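Local coordinates for protein beta-galacturonidase (Eisenbergiella tayi, PDB 6NCW) that hydrolyses beta-linked galacturonides as a member of glycoside hydrolase family 2, a family that also includes beta-glucuronidases, at residues K73-A79 with Y92-F98; A37-W43 with Q55-S59. All coordinates share one frame; numbering follows the deposited sequence.

In the fold
Both contacts lie in the amino-terminal beta-sandwich. Both reach the six-stranded antiparallel sheet, with centres about 13 Å apart and no touch between them. Contact 1 is at the 78-83/86-92 end of that sheet, where the chain runs into loops beside the barrel. Contact 2 belongs to the other half, where strand 19-26 separates 35-39 from 55-63. Both are buried. Contact 1 combines backbone polar contacts, a hydrogen bond and a bridging water with apolar packing on Phe98. Contact 2 has no hydrogen bond across it and rests on side-chain packing. Only contact 2 is within reach of another subunit, through Pro38.

Contact 1 of 2, residues K73-A79 with Y92-F98; sequences KGVSHTA and YNAYTPF
Thr78 and Tyr92 form the antiparallel non-hydrogen-bonded pair at the open end of a beta hairpin, strands 78-83 and 86-92, in the amino-terminal beta-sandwich. Next to this pair, Asn93 N donates to His77 O at 2.9 Å (N-H...O 144°). A cis peptide bond joins Ser76 to His77. Thr78 OG1 hydrogen-bonds His77 ND1 at 2.8 Å, in the plane of the imidazole. Thr78 OG1 also lies 3.3 Å from Tyr92 CD1. The His77 and Tyr92 rings meet obliquely, their planes at 60°. Further into the loops, Ala94 CA makes a CH...O contact with Val75 O at 3.4 Å. Ala94 CB packs on Ser76, whose OG bonds to Ser139. Asn93 starts away from segment 73-79 at CB, and its OD1 bonds to His335 ND1. Its side chain is about 10 Å from that of His312, a galacturonate-binding residue. A water joins the loops: it accepts from Val75 N at 2.9 Å and sits close to Asn93 O and Thr96 O. With CG between the backbone N and carbonyl carbon (chi1 63°), the Phe98 ring is swung to segment 73-79. Phe98 CZ is 3.8 Å from Ala79 CB, and Val75 CG2 meets the ring at its edge.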
loop_
_atom_site.group_PDB
_atom_site.type_symbol
_atom_site.label_atom_id
_atom_site.label_comp_id
_atom_site.label_asym_id
_atom_site.label_seq_id
_atom_site.Cartn_x
_atom_site.Cartn_y
_atom_site.Cartn_z
ATOM N N LYS A 73 -3.937 -10.244 36.764
ATOM C CA LYS A 73 -3.384 -8.928 36.460
ATOM C C LYS A 73 -4.254 -8.131 35.490
ATOM O O LYS A 73 -4.174 -6.900 35.481
ATOM C CB LYS A 73 -1.970 -9.061 35.891
ATOM C CG LYS A 73 -0.930 -9.553 36.900
ATOM C CD LYS A 73 -0.688 -8.542 38.010
ATOM C CE LYS A 73 0.472 -9.010 38.906
ATOM N NZ LYS A 73 0.742 -8.077 40.034
ATOM N N GLY A 74 -5.064 -8.796 34.674
ATOM C CA GLY A 74 -6.070 -8.106 33.899
ATOM C C GLY A 74 -6.964 -9.057 33.135
ATOM O O GLY A 74 -6.474 -9.938 32.429
ATOM N N VAL A 75 -8.276 -8.894 33.262
ATOM C CA VAL A 75 -9.251 -9.624 32.459
ATOM C C VAL A 75 -10.124 -8.588 31.758
ATOM O O VAL A 75 -10.748 -7.748 32.426
ATOM C CB VAL A 75 -10.107 -10.579 33.310
ATOM C CG1 VAL A 75 -11.107 -11.323 32.427
ATOM C CG2 VAL A 75 -9.236 -11.575 34.115
ATOM N N SER A 76 -10.188 -8.656 30.419
ATOM C CA SER A 76 -10.914 -7.668 29.621
ATOM C C SER A 76 -12.337 -8.138 29.327
ATOM O O SER A 76 -12.521 -9.196 28.722
ATOM C CB SER A 76 -10.188 -7.405 28.298
ATOM O OG SER A 76 -8.929 -6.796 28.496
ATOM N N HIS A 77 -13.347 -7.358 29.735
ATOM C CA HIS A 77 -13.217 -6.289 30.726
ATOM C C HIS A 77 -14.013 -6.627 32.011
ATOM O O HIS A 77 -13.826 -6.007 33.045
ATOM C CB HIS A 77 -13.663 -4.933 30.156
ATOM C CG HIS A 77 -15.075 -4.888 29.661
ATOM N ND1 HIS A 77 -16.162 -5.177 30.459
ATOM C CD2 HIS A 77 -15.580 -4.530 28.459
ATOM C CE1 HIS A 77 -17.274 -5.023 29.764
ATOM N NE2 HIS A 77 -16.949 -4.622 28.546
ATOM N N THR A 78 -14.883 -7.635 31.938
ATOM C CA THR A 78 -15.665 -8.085 33.083
ATOM C C THR A 78 -15.403 -9.569 33.316
ATOM O O THR A 78 -15.505 -10.367 32.379
ATOM C CB THR A 78 -17.153 -7.797 32.834
ATOM O OG1 THR A 78 -17.330 -6.372 32.696
ATOM C CG2 THR A 78 -18.028 -8.315 33.976
ATOM N N ALA A 79 -15.077 -9.940 34.562
ATOM C CA ALA A 79 -14.601 -11.283 34.899
ATOM C C ALA A 79 -15.477 -11.948 35.951
ATOM O O ALA A 79 -15.953 -11.288 36.875
ATOM C CB ALA A 79 -13.159 -11.245 35.443
ATOM N N TYR A 92 -14.615 -5.915 37.506
ATOM C CA TYR A 92 -14.866 -5.021 36.388
ATOM C C TYR A 92 -13.652 -4.120 36.215
ATOM O O TYR A 92 -13.072 -3.656 37.210
ATOM C CB TYR A 92 -16.121 -4.152 36.590
ATOM C CG TYR A 92 -16.336 -3.172 35.459
ATOM C CD1 TYR A 92 -17.064 -3.541 34.342
ATOM C CD2 TYR A 92 -15.778 -1.880 35.490
ATOM C CE1 TYR A 92 -17.259 -2.656 33.278
ATOM C CE2 TYR A 92 -15.960 -0.980 34.422
ATOM C CZ TYR A 92 -16.702 -1.379 33.318
ATOM O OH TYR A 92 -16.919 -0.523 32.238
ATOM N N ASN A 93 -13.287 -3.894 34.938
ATOM C CA ASN A 93 -12.223 -3.018 34.429
ATOM C C ASN A 93 -11.044 -3.856 33.958
ATOM O O ASN A 93 -10.450 -4.608 34.738
ATOM C CB ASN A 93 -11.743 -1.983 35.446
ATOM C CG ASN A 93 -10.965 -0.836 34.796
ATOM O OD1 ASN A 93 -11.411 -0.250 33.803
ATOM N ND2 ASN A 93 -9.812 -0.509 35.356
ATOM N N ALA A 94 -10.691 -3.711 32.681
ATOM C CA ALA A 94 -9.702 -4.579 32.056
ATOM C C ALA A 94 -8.291 -4.320 32.559
ATOM O O ALA A 94 -7.406 -5.157 32.352
ATOM C CB ALA A 94 -9.729 -4.387 30.533
ATOM N N TYR A 95 -8.052 -3.179 33.190
ATOM C CA TYR A 95 -6.718 -2.619 33.219
ATOM C C TYR A 95 -6.093 -2.572 34.603
ATOM O O TYR A 95 -4.961 -2.096 34.726
ATOM C CB TYR A 95 -6.746 -1.208 32.602
ATOM C CG TYR A 95 -7.375 -1.132 31.232
ATOM C CD1 TYR A 95 -6.722 -1.647 30.113
ATOM C CD2 TYR A 95 -8.619 -0.515 31.045
ATOM C CE1 TYR A 95 -7.290 -1.548 28.826
ATOM C CE2 TYR A 95 -9.191 -0.408 29.781
ATOM C CZ TYR A 95 -8.530 -0.932 28.678
ATOM O OH TYR A 95 -9.110 -0.830 27.434
ATOM N N THR A 96 -6.787 -3.058 35.642
ATOM C CA THR A 96 -6.275 -3.084 36.998
ATOM C C THR A 96 -6.317 -4.512 37.552
ATOM O O THR A 96 -7.207 -5.296 37.204
ATOM C CB THR A 96 -7.076 -2.148 37.913
ATOM O OG1 THR A 96 -8.483 -2.336 37.699
ATOM C CG2 THR A 96 -6.708 -0.677 37.636
ATOM N N PRO A 97 -5.355 -4.882 38.389
ATOM C CA PRO A 97 -5.303 -6.255 38.903
ATOM C C PRO A 97 -6.289 -6.461 40.045
ATOM O O PRO A 97 -6.760 -5.514 40.680
ATOM C CB PRO A 97 -3.855 -6.402 39.392
ATOM C CG PRO A 97 -3.419 -5.012 39.714
ATOM C CD PRO A 97 -4.235 -4.052 38.870
ATOM N N PHE A 98 -6.629 -7.725 40.262
ATOM C CA PHE A 98 -7.519 -8.121 41.353
ATOM C C PHE A 98 -7.117 -9.521 41.790
ATOM O O PHE A 98 -6.321 -10.187 41.123
ATOM C CB PHE A 98 -9.009 -8.066 40.950
ATOM C CG PHE A 98 -9.405 -9.036 39.822
ATOM C CD1 PHE A 98 -9.166 -8.718 38.489
ATOM C CD2 PHE A 98 -10.039 -10.239 40.108
ATOM C CE1 PHE A 98 -9.550 -9.582 37.462
ATOM C CE2 PHE A 98 -10.421 -11.113 39.097
ATOM C CZ PHE A 98 -10.179 -10.784 37.762
HETATM O O HOH W 1 -8.748 -6.855 35.220
#

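Contact 2 of 2, residues A37-W43 with Q55-S59; sequences APVPGCW and QASYS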
loop_
_atom_site.group_PDB
_atom_site.type_symbol
_atom_site.label_atom_id
_atom_site.label_comp_id
_atom_site.label_asym_id
_atom_site.label_seq_id
_atom_site.Cartn_x
_atom_site.Cartn_y
_atom_site.Cartn_z
ATOM N N ALA A 37 -6.173 -21.603 23.514
ATOM C CA ALA A 37 -5.924 -20.192 23.357
ATOM C C ALA A 37 -4.789 -19.745 24.270
ATOM O O ALA A 37 -4.607 -20.304 25.357
ATOM C CB ALA A 37 -7.185 -19.385 23.676
ATOM N N PRO A 38 -4.000 -18.751 23.858
ATOM C CA PRO A 38 -2.938 -18.240 24.737
ATOM C C PRO A 38 -3.466 -17.354 25.860
ATOM O O PRO A 38 -4.390 -16.555 25.681
ATOM C CB PRO A 38 -2.053 -17.435 23.779
ATOM C CG PRO A 38 -2.994 -16.994 22.691
ATOM C CD PRO A 38 -3.951 -18.150 22.509
ATOM N N VAL A 39 -2.844 -17.484 27.029
ATOM C CA VAL A 39 -3.062 -16.577 28.147
ATOM C C VAL A 39 -1.681 -16.113 28.584
ATOM O O VAL A 39 -0.813 -16.941 28.868
ATOM C CB VAL A 39 -3.809 -17.244 29.316
ATOM C CG1 VAL A 39 -3.871 -16.311 30.523
ATOM C CG2 VAL A 39 -5.234 -17.651 28.897
ATOM N N PRO A 40 -1.394 -14.793 28.619
ATOM C CA PRO A 40 -2.268 -13.675 28.227
ATOM C C PRO A 40 -2.631 -13.682 26.743
ATOM O O PRO A 40 -1.899 -14.270 25.938
ATOM C CB PRO A 40 -1.429 -12.429 28.551
ATOM C CG PRO A 40 -0.021 -12.908 28.465
ATOM C CD PRO A 40 -0.047 -14.326 28.991
ATOM N N GLY A 41 -3.748 -13.050 26.408
ATOM C CA GLY A 41 -4.203 -12.970 25.019
ATOM C C GLY A 41 -5.530 -12.239 24.946
ATOM O O GLY A 41 -6.237 -12.076 25.948
ATOM N N CYS A 42 -5.861 -11.798 23.738
ATOM C CA CYS A 42 -7.169 -11.216 23.456
ATOM C C CYS A 42 -7.830 -12.049 22.379
ATOM O O CYS A 42 -7.186 -12.381 21.379
ATOM C CB CYS A 42 -7.054 -9.761 22.987
ATOM S SG CYS A 42 -6.394 -8.694 24.259
ATOM N N TRP A 43 -9.112 -12.376 22.565
ATOM C CA TRP A 43 -9.691 -13.286 21.587
ATOM C C TRP A 43 -9.958 -12.615 20.247
ATOM O O TRP A 43 -10.204 -13.321 19.268
ATOM C CB TRP A 43 -10.968 -13.933 22.121
ATOM C CG TRP A 43 -12.131 -13.029 22.319
ATOM C CD1 TRP A 43 -12.741 -12.225 21.378
ATOM C CD2 TRP A 43 -12.855 -12.850 23.533
ATOM N NE1 TRP A 43 -13.801 -11.560 21.948
ATOM C CE2 TRP A 43 -13.895 -11.923 23.269
ATOM C CE3 TRP A 43 -12.718 -13.372 24.834
ATOM C CZ2 TRP A 43 -14.803 -11.507 24.260
ATOM C CZ3 TRP A 43 -13.619 -12.960 25.816
ATOM C CH2 TRP A 43 -14.648 -12.031 25.519
ATOM N N GLN A 55 -19.633 -12.934 25.969
ATOM C CA GLN A 55 -18.960 -13.737 26.983
ATOM C C GLN A 55 -18.196 -14.892 26.355
ATOM O O GLN A 55 -18.607 -15.457 25.337
ATOM C CB GLN A 55 -19.960 -14.341 27.974
ATOM C CG GLN A 55 -20.831 -13.357 28.723
ATOM C CD GLN A 55 -21.838 -14.087 29.585
ATOM O OE1 GLN A 55 -22.506 -15.006 29.114
ATOM N NE2 GLN A 55 -21.935 -13.703 30.854
ATOM N N ALA A 56 -17.113 -15.287 27.014
ATOM C CA ALA A 56 -16.396 -16.490 26.628
ATOM C C ALA A 56 -15.797 -17.115 27.881
ATOM O O ALA A 56 -15.639 -16.451 28.904
ATOM C CB ALA A 56 -15.318 -16.185 25.589
ATOM N N SER A 57 -15.473 -18.403 27.805
ATOM C CA SER A 57 -14.930 -19.122 28.955
ATOM C C SER A 57 -13.487 -19.549 28.707
ATOM O O SER A 57 -13.178 -20.136 27.664
ATOM C CB SER A 57 -15.786 -20.346 29.297
ATOM O OG SER A 57 -14.966 -21.418 29.732
ATOM N N TYR A 58 -12.620 -19.276 29.681
ATOM C CA TYR A 58 -11.256 -19.798 29.734
ATOM C C TYR A 58 -11.130 -20.769 30.901
ATOM O O TYR A 58 -11.570 -20.465 32.012
ATOM C CB TYR A 58 -10.228 -18.676 29.939
ATOM C CG TYR A 58 -10.027 -17.716 28.781
ATOM C CD1 TYR A 58 -8.892 -17.809 27.969
ATOM C CD2 TYR A 58 -10.937 -16.688 28.527
ATOM C CE1 TYR A 58 -8.683 -16.920 26.920
ATOM C CE2 TYR A 58 -10.732 -15.796 27.470
ATOM C CZ TYR A 58 -9.605 -15.920 26.674
ATOM O OH TYR A 58 -9.391 -15.049 25.618
ATOM N N SER A 59 -10.491 -21.917 30.676
ATOM C CA SER A 59 -10.339 -22.868 31.766
ATOM C C SER A 59 -9.030 -23.634 31.643
ATOM O O SER A 59 -8.484 -23.812 30.548
ATOM C CB SER A 59 -11.531 -23.835 31.818
ATOM O OG SER A 59 -11.860 -24.308 30.519
#
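Tyr58 is the centre of this contact, with Val39 along one side of its ring and Trp43 at the other. Val39 CG2 lies 3.8 Å from Tyr58 CD1 and approaches the ring obliquely. Ala37 CB is more distant, 4.3 Å from Tyr58 CE1. On the other side, Trp43 CE3 is 4.1 Å from Tyr58 CE2. The two aromatic groups meet at their edges: Tyr58 OH lies near the indole plane, 3.8 Å from Trp43 CE3, and CE3 in turn lies near the phenol plane. The six-membered ring of Trp43 also reaches Ala56, with CZ3 3.7 Å from Ala56 CB. No hydrogen bond crosses between the segments.

The polar ends are held from outside. Tyr58 OH bonds to Tyr46 OH. Trp43 NE1 bonds to Tyr52 O, which helps fix how far the indole is turned. Tyr58 CG is anti to its carbonyl carbon (chi1 -69°), and this directs the ring across to segment 37-43. Phe23 of strand 19-26 meets the Tyr58 ring with planes at about 60° and also touches Ala37 and Ala56. Ile138 adds to the packing against Val39 and Tyr58.

The backbone explains the spacing. A cis peptide bond before Pro40 follows strand 35-39, and the chain then carries Trp43 back to Ala56 and Tyr58. The axes of segments 37-39 and 55-59 stay 9.4 Å apart, because strand 19-26 runs between them and pairs with both. On the far side of segment 37-43, Pro38 packs on Gln294 of the second subunit. The contact thus joins strands 35-39 and 55-63, which flank strand 19-26, within the jelly-roll-like beta-sandwich at the amino terminus of family 2 glycoside hydrolases.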